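Putative lipoprotein (Campylobacter jejuni subsp. jejuni, PDB 2G5G) binds heme in cofacial pairs, linked to its dimerization, and probably serves in bacterial heme transport. Local coordinates at residues L47-D52 and K121-F126; I243-L248 and D257-L262. All blocks are in the same frame, centred on the assembly; numbering follows the deposited sequence.

Interaction 1 (L47-D52 and K121-F126); sequences LGEKHD and KDYEQF
Tyr123 points its hydroxyl at Glu49 and His51, at the C-terminal end of strand 44-49 in the ChaN-type α/β fold of the Tiki superfamily. The tyrosine stands at the N-cap position of helix 124-131, and its CG lies anti to the carbonyl carbon (chi1 -67°). From there the ring reaches across, its plane turned 58° from that of the Glu49 carboxylate, with Glu49 OE2 at the ring edge. Tyr123 OH donates to Glu49 OE2 over 2.7 Å, and OE2 accepts on its syn lone pair. The same OE2 is met a second time, on its anti side but 29° out of the carboxylate plane, by His51 ND1 at 2.6 Å, so two donors grip this one oxygen. The other oxygen, OE1, is held by Lys57 and Gln60 of helix 54-73. Lys57 also lies against the Tyr123 ring in a cation-pi contact and bonds to the main-chain oxygens of His51 and Asp122, fastening both segments to that helix. The His51 side chain comes within about 7 Å of a bound heme. One residue before the tyrosine, Asp122 packs against the turn after the strand, its CB 3.6 Å from His51 O and its OD2 3.9 Å from Asp52 CA.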
loop_
_atom_site.group_PDB
_atom_site.type_symbol
_atom_site.label_atom_id
_atom_site.label_comp_id
_atom_site.label_asym_id
_atom_site.label_seq_id
_atom_site.Cartn_x
_atom_site.Cartn_y
_atom_site.Cartn_z
ATOM N N LEU A 47 -15.032 22.230 3.266
ATOM C CA LEU A 47 -14.559 22.787 1.978
ATOM C C LEU A 47 -13.857 21.677 1.221
ATOM O O LEU A 47 -12.760 21.218 1.627
ATOM C CB LEU A 47 -13.546 23.907 2.216
ATOM C CG LEU A 47 -13.566 25.190 1.381
ATOM C CD1 LEU A 47 -12.219 25.909 1.389
ATOM C CD2 LEU A 47 -14.246 25.171 -0.013
ATOM N N GLY A 48 -14.501 21.220 0.145
ATOM C CA GLY A 48 -14.015 20.098 -0.642
ATOM C C GLY A 48 -13.173 20.598 -1.803
ATOM O O GLY A 48 -13.563 21.546 -2.477
ATOM N N GLU A 49 -12.038 19.937 -2.021
ATOM C CA GLU A 49 -11.081 20.331 -3.048
ATOM C C GLU A 49 -10.601 19.126 -3.884
ATOM O O GLU A 49 -10.744 17.966 -3.481
ATOM C CB GLU A 49 -9.867 21.036 -2.418
ATOM C CG GLU A 49 -8.998 20.087 -1.570
ATOM C CD GLU A 49 -7.501 20.489 -1.499
ATOM O OE1 GLU A 49 -7.123 21.604 -1.901
ATOM O OE2 GLU A 49 -6.713 19.648 -1.042
ATOM N N LYS A 50 -10.048 19.434 -5.051
ATOM C CA LYS A 50 -9.219 18.489 -5.800
ATOM C C LYS A 50 -7.760 18.882 -5.450
ATOM O O LYS A 50 -7.374 20.033 -5.658
ATOM C CB LYS A 50 -9.491 18.650 -7.297
ATOM C CG LYS A 50 -8.749 17.641 -8.204
ATOM C CD LYS A 50 -9.143 17.873 -9.664
ATOM C CE LYS A 50 -8.350 16.965 -10.611
ATOM N NZ LYS A 50 -7.022 17.565 -10.939
ATOM N N HIS A 51 -6.984 17.929 -4.934
ATOM C CA HIS A 51 -5.728 18.239 -4.214
ATOM C C HIS A 51 -4.620 18.940 -5.017
ATOM O O HIS A 51 -3.756 19.606 -4.436
ATOM C CB HIS A 51 -5.197 16.994 -3.492
ATOM C CG HIS A 51 -6.153 16.414 -2.487
ATOM N ND1 HIS A 51 -6.555 17.090 -1.349
ATOM C CD2 HIS A 51 -6.782 15.215 -2.447
ATOM C CE1 HIS A 51 -7.388 16.332 -0.655
ATOM N NE2 HIS A 51 -7.551 15.196 -1.307
ATOM N N ASP A 52 -4.674 18.840 -6.349
ATOM C CA ASP A 52 -3.634 19.428 -7.204
ATOM C C ASP A 52 -4.176 20.555 -8.062
ATOM O O ASP A 52 -3.511 20.990 -9.004
ATOM C CB ASP A 52 -2.969 18.355 -8.098
ATOM C CG ASP A 52 -3.975 17.560 -8.947
ATOM O OD1 ASP A 52 -5.161 17.954 -9.034
ATOM O OD2 ASP A 52 -3.582 16.519 -9.531
ATOM N N LYS A 121 3.834 22.674 -2.084
ATOM C CA LYS A 121 3.491 23.638 -3.142
ATOM C C LYS A 121 1.986 23.867 -3.260
ATOM O O LYS A 121 1.521 24.999 -3.471
ATOM C CB LYS A 121 4.047 23.162 -4.505
ATOM C CG LYS A 121 3.317 23.765 -5.733
ATOM C CD LYS A 121 4.197 23.818 -6.994
ATOM C CE LYS A 121 5.057 25.095 -6.994
ATOM N NZ LYS A 121 6.425 24.855 -7.545
ATOM N N ASP A 122 1.239 22.783 -3.112
ATOM C CA ASP A 122 -0.217 22.777 -3.265
ATOM C C ASP A 122 -0.959 23.252 -2.013
ATOM O O ASP A 122 -2.198 23.323 -2.009
ATOM C CB ASP A 122 -0.680 21.360 -3.622
ATOM C CG ASP A 122 -0.270 20.951 -5.031
ATOM O OD1 ASP A 122 -0.045 21.857 -5.854
ATOM O OD2 ASP A 122 -0.190 19.736 -5.302
ATOM N N TYR A 123 -0.199 23.567 -0.958
ATOM C CA TYR A 123 -0.773 23.911 0.351
ATOM C C TYR A 123 -0.202 25.187 0.971
ATOM O O TYR A 123 -0.827 25.777 1.832
ATOM C CB TYR A 123 -0.714 22.697 1.291
ATOM C CG TYR A 123 -1.626 21.632 0.766
ATOM C CD1 TYR A 123 -1.137 20.593 -0.033
ATOM C CD2 TYR A 123 -3.012 21.715 0.973
ATOM C CE1 TYR A 123 -2.000 19.633 -0.587
ATOM C CE2 TYR A 123 -3.878 20.761 0.425
ATOM C CZ TYR A 123 -3.363 19.726 -0.349
ATOM O OH TYR A 123 -4.202 18.785 -0.880
ATOM N N GLU A 124 0.946 25.648 0.480
ATOM C CA GLU A 124 1.639 26.759 1.128
ATOM C C GLU A 124 0.850 28.041 1.236
ATOM O O GLU A 124 0.891 28.697 2.275
ATOM C CB GLU A 124 3.003 27.047 0.461
ATOM C CG GLU A 124 2.933 27.686 -0.913
ATOM C CD GLU A 124 4.247 28.337 -1.304
ATOM O OE1 GLU A 124 5.330 27.832 -0.882
ATOM O OE2 GLU A 124 4.182 29.358 -2.023
ATOM N N GLN A 125 0.155 28.411 0.165
ATOM C CA GLN A 125 -0.557 29.681 0.129
ATOM C C GLN A 125 -1.656 29.670 1.187
ATOM O O GLN A 125 -1.757 30.604 1.983
ATOM C CB GLN A 125 -1.149 29.951 -1.265
ATOM C CG GLN A 125 -1.737 31.360 -1.466
ATOM C CD GLN A 125 -2.500 31.508 -2.786
ATOM O OE1 GLN A 125 -2.600 30.555 -3.576
ATOM N NE2 GLN A 125 -3.040 32.705 -3.029
ATOM N N PHE A 126 -2.463 28.611 1.192
ATOM C CA PHE A 126 -3.598 28.531 2.115
ATOM C C PHE A 126 -3.124 28.393 3.568
ATOM O O PHE A 126 -3.593 29.127 4.462
ATOM C CB PHE A 126 -4.504 27.354 1.759
ATOM C CG PHE A 126 -5.685 27.181 2.697
ATOM C CD1 PHE A 126 -6.692 28.127 2.733
ATOM C CD2 PHE A 126 -5.783 26.057 3.516
ATOM C CE1 PHE A 126 -7.788 27.966 3.584
ATOM C CE2 PHE A 126 -6.895 25.872 4.362
ATOM C CZ PHE A 126 -7.885 26.838 4.392
#

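Interaction 2 (I243-L248 and D257-L262); sequences IVVVNL and DSDYVL
Val246, Asn247 and Leu248 pair in parallel with Tyr260, Val261 and Leu262, joining strands 243-248 and 260-264 side by side in the mixed sheet of this α/β fold. The ladder is made of main-chain bonds of 3.0 to 3.1 Å: Tyr260 N to Val245 O, Asn247 N to Tyr260 O, and Leu262 N to Asn247 O. Val245 O also accepts from Asp259 N, at 2.7 Å, so consecutive amides converge on one oxygen where the second strand begins. Weak CA-H...O contacts run from Val246 CA to Tyr260 O and from Val261 CA to Asn247 O.

Apolar contacts gather on the face of Val246, Tyr260, Leu248 and Leu262. Val244 CG2 meets the Tyr260 ring at its edge, in plane, 3.7 Å from CE1. Val246 CG1 touches Leu262 CD1, while Leu248 and Leu262 lie side by side; helices 32-39 and 54-73 pack over this face.

Side-chain polar groups extend the pairing beyond the ladder. With CG anti to its carbonyl carbon (chi1 -59°), Asp259 offers the anti lone pair of OD2 to Val245 N at 2.8 Å, and a water bridges the same oxygen to Ile243 O. Asp259 OD1 is held by His25 and Lys226. Ser258 OG donates to Tyr260 O over 2.9 Å, from above the carbonyl plane and on the other face of that plane from the main-chain Asn247 N.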
loop_
_atom_site.group_PDB
_atom_site.type_symbol
_atom_site.label_atom_id
_atom_site.label_comp_id
_atom_site.label_asym_id
_atom_site.label_seq_id
_atom_site.Cartn_x
_atom_site.Cartn_y
_atom_site.Cartn_z
ATOM N N ILE A 243 -24.184 22.293 10.070
ATOM C CA ILE A 243 -23.162 21.827 9.136
ATOM C C ILE A 243 -23.438 22.391 7.734
ATOM O O ILE A 243 -24.562 22.277 7.222
ATOM C CB ILE A 243 -23.178 20.271 9.009
ATOM C CG1 ILE A 243 -23.292 19.542 10.394
ATOM C CG2 ILE A 243 -21.956 19.798 8.208
ATOM C CD1 ILE A 243 -22.153 19.970 11.455
ATOM N N VAL A 244 -22.407 22.914 7.076
ATOM C CA VAL A 244 -22.540 23.399 5.689
ATOM C C VAL A 244 -21.348 22.904 4.863
ATOM O O VAL A 244 -20.194 22.888 5.336
ATOM C CB VAL A 244 -22.704 24.951 5.573
ATOM C CG1 VAL A 244 -21.438 25.677 6.070
ATOM C CG2 VAL A 244 -23.025 25.344 4.137
ATOM N N VAL A 245 -21.648 22.501 3.632
ATOM C CA VAL A 245 -20.659 21.877 2.759
ATOM C C VAL A 245 -20.528 22.702 1.497
ATOM O O VAL A 245 -21.529 22.985 0.814
ATOM C CB VAL A 245 -21.020 20.411 2.381
ATOM C CG1 VAL A 245 -19.913 19.810 1.484
ATOM C CG2 VAL A 245 -21.298 19.542 3.637
ATOM N N VAL A 246 -19.299 23.117 1.224
ATOM C CA VAL A 246 -18.985 23.891 0.027
ATOM C C VAL A 246 -18.011 23.103 -0.805
ATOM O O VAL A 246 -16.903 22.773 -0.344
ATOM C CB VAL A 246 -18.344 25.250 0.350
ATOM C CG1 VAL A 246 -18.008 26.026 -0.988
ATOM C CG2 VAL A 246 -19.271 26.105 1.213
ATOM N N ASN A 247 -18.385 22.792 -2.039
ATOM C CA ASN A 247 -17.485 21.972 -2.856
ATOM C C ASN A 247 -16.925 22.842 -3.962
ATOM O O ASN A 247 -17.657 23.637 -4.563
ATOM C CB ASN A 247 -18.157 20.733 -3.463
ATOM C CG ASN A 247 -17.118 19.754 -4.072
ATOM O OD1 ASN A 247 -17.317 19.161 -5.136
ATOM N ND2 ASN A 247 -15.999 19.625 -3.404
ATOM N N LEU A 248 -15.631 22.700 -4.201
ATOM C CA LEU A 248 -14.947 23.381 -5.312
ATOM C C LEU A 248 -15.000 22.412 -6.501
ATOM O O LEU A 248 -14.393 21.342 -6.459
ATOM C CB LEU A 248 -13.499 23.725 -4.899
ATOM C CG LEU A 248 -13.410 24.523 -3.579
ATOM C CD1 LEU A 248 -11.929 24.710 -3.163
ATOM C CD2 LEU A 248 -14.180 25.854 -3.659
ATOM N N ASP A 257 -23.919 16.414 -3.320
ATOM C CA ASP A 257 -22.633 16.323 -2.642
ATOM C C ASP A 257 -22.395 17.481 -1.664
ATOM O O ASP A 257 -21.560 17.378 -0.775
ATOM C CB ASP A 257 -21.486 16.310 -3.659
ATOM C CG ASP A 257 -21.172 14.928 -4.166
ATOM O OD1 ASP A 257 -21.509 13.947 -3.491
ATOM O OD2 ASP A 257 -20.575 14.827 -5.255
ATOM N N SER A 258 -23.089 18.597 -1.842
ATOM C CA SER A 258 -22.692 19.790 -1.090
ATOM C C SER A 258 -23.900 20.741 -0.970
ATOM O O SER A 258 -24.952 20.451 -1.518
ATOM C CB SER A 258 -21.497 20.435 -1.804
ATOM O OG SER A 258 -21.890 21.061 -3.018
ATOM N N ASP A 259 -23.753 21.839 -0.234
ATOM C CA ASP A 259 -24.790 22.879 -0.110
ATOM C C ASP A 259 -24.531 24.070 -1.032
ATOM O O ASP A 259 -25.466 24.803 -1.427
ATOM C CB ASP A 259 -24.875 23.346 1.349
ATOM C CG ASP A 259 -25.200 22.190 2.286
ATOM O OD1 ASP A 259 -26.298 21.583 2.099
ATOM O OD2 ASP A 259 -24.357 21.843 3.151
ATOM N N TYR A 260 -23.264 24.271 -1.362
ATOM C CA TYR A 260 -22.849 25.306 -2.321
ATOM C C TYR A 260 -21.815 24.686 -3.220
ATOM O O TYR A 260 -21.064 23.781 -2.794
ATOM C CB TYR A 260 -22.267 26.555 -1.604
ATOM C CG TYR A 260 -23.288 27.238 -0.731
ATOM C CD1 TYR A 260 -23.390 26.909 0.638
ATOM C CD2 TYR A 260 -24.188 28.162 -1.258
ATOM C CE1 TYR A 260 -24.342 27.517 1.443
ATOM C CE2 TYR A 260 -25.157 28.777 -0.453
ATOM C CZ TYR A 260 -25.226 28.434 0.895
ATOM O OH TYR A 260 -26.182 28.961 1.735
ATOM N N VAL A 261 -21.738 25.158 -4.476
ATOM C CA VAL A 261 -20.695 24.655 -5.331
ATOM C C VAL A 261 -20.118 25.834 -6.099
ATOM O O VAL A 261 -20.844 26.725 -6.544
ATOM C CB VAL A 261 -21.179 23.427 -6.221
ATOM C CG1 VAL A 261 -22.361 23.814 -7.081
ATOM C CG2 VAL A 261 -20.026 22.829 -7.030
ATOM N N LEU A 262 -18.792 25.872 -6.166
ATOM C CA LEU A 262 -18.115 26.873 -6.968
ATOM C C LEU A 262 -17.848 26.267 -8.310
ATOM O O LEU A 262 -17.328 25.164 -8.398
ATOM C CB LEU A 262 -16.802 27.328 -6.316
ATOM C CG LEU A 262 -17.012 28.519 -5.394
ATOM C CD1 LEU A 262 -17.630 27.980 -4.087
ATOM C CD2 LEU A 262 -15.653 29.232 -5.095
HETATM O O HOH W 1 -24.970 20.266 5.246
#

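Overall arrangement
From the N terminus, the chain reaches strand 44-49 and the turn after it, then runs through an excursion about half helical before residues 121-126 return to close interaction 1. Interaction 2 follows in series: strand 243-248 is laid down, and eight intervening residues lead to 257-262, which closes a much shorter loop. The two loops neither nest nor cross. Their centres are 16 Å apart, yet they adjoin in the sheet, where strand 44-49 neighbours strand 243-248 and Gly48 probably hydrogen-bonds to Val246 and Leu248. Interaction 1 thus ties the end of a central strand to the start of helix 124-131, whereas interaction 2 continues the sheet toward strand 19-23.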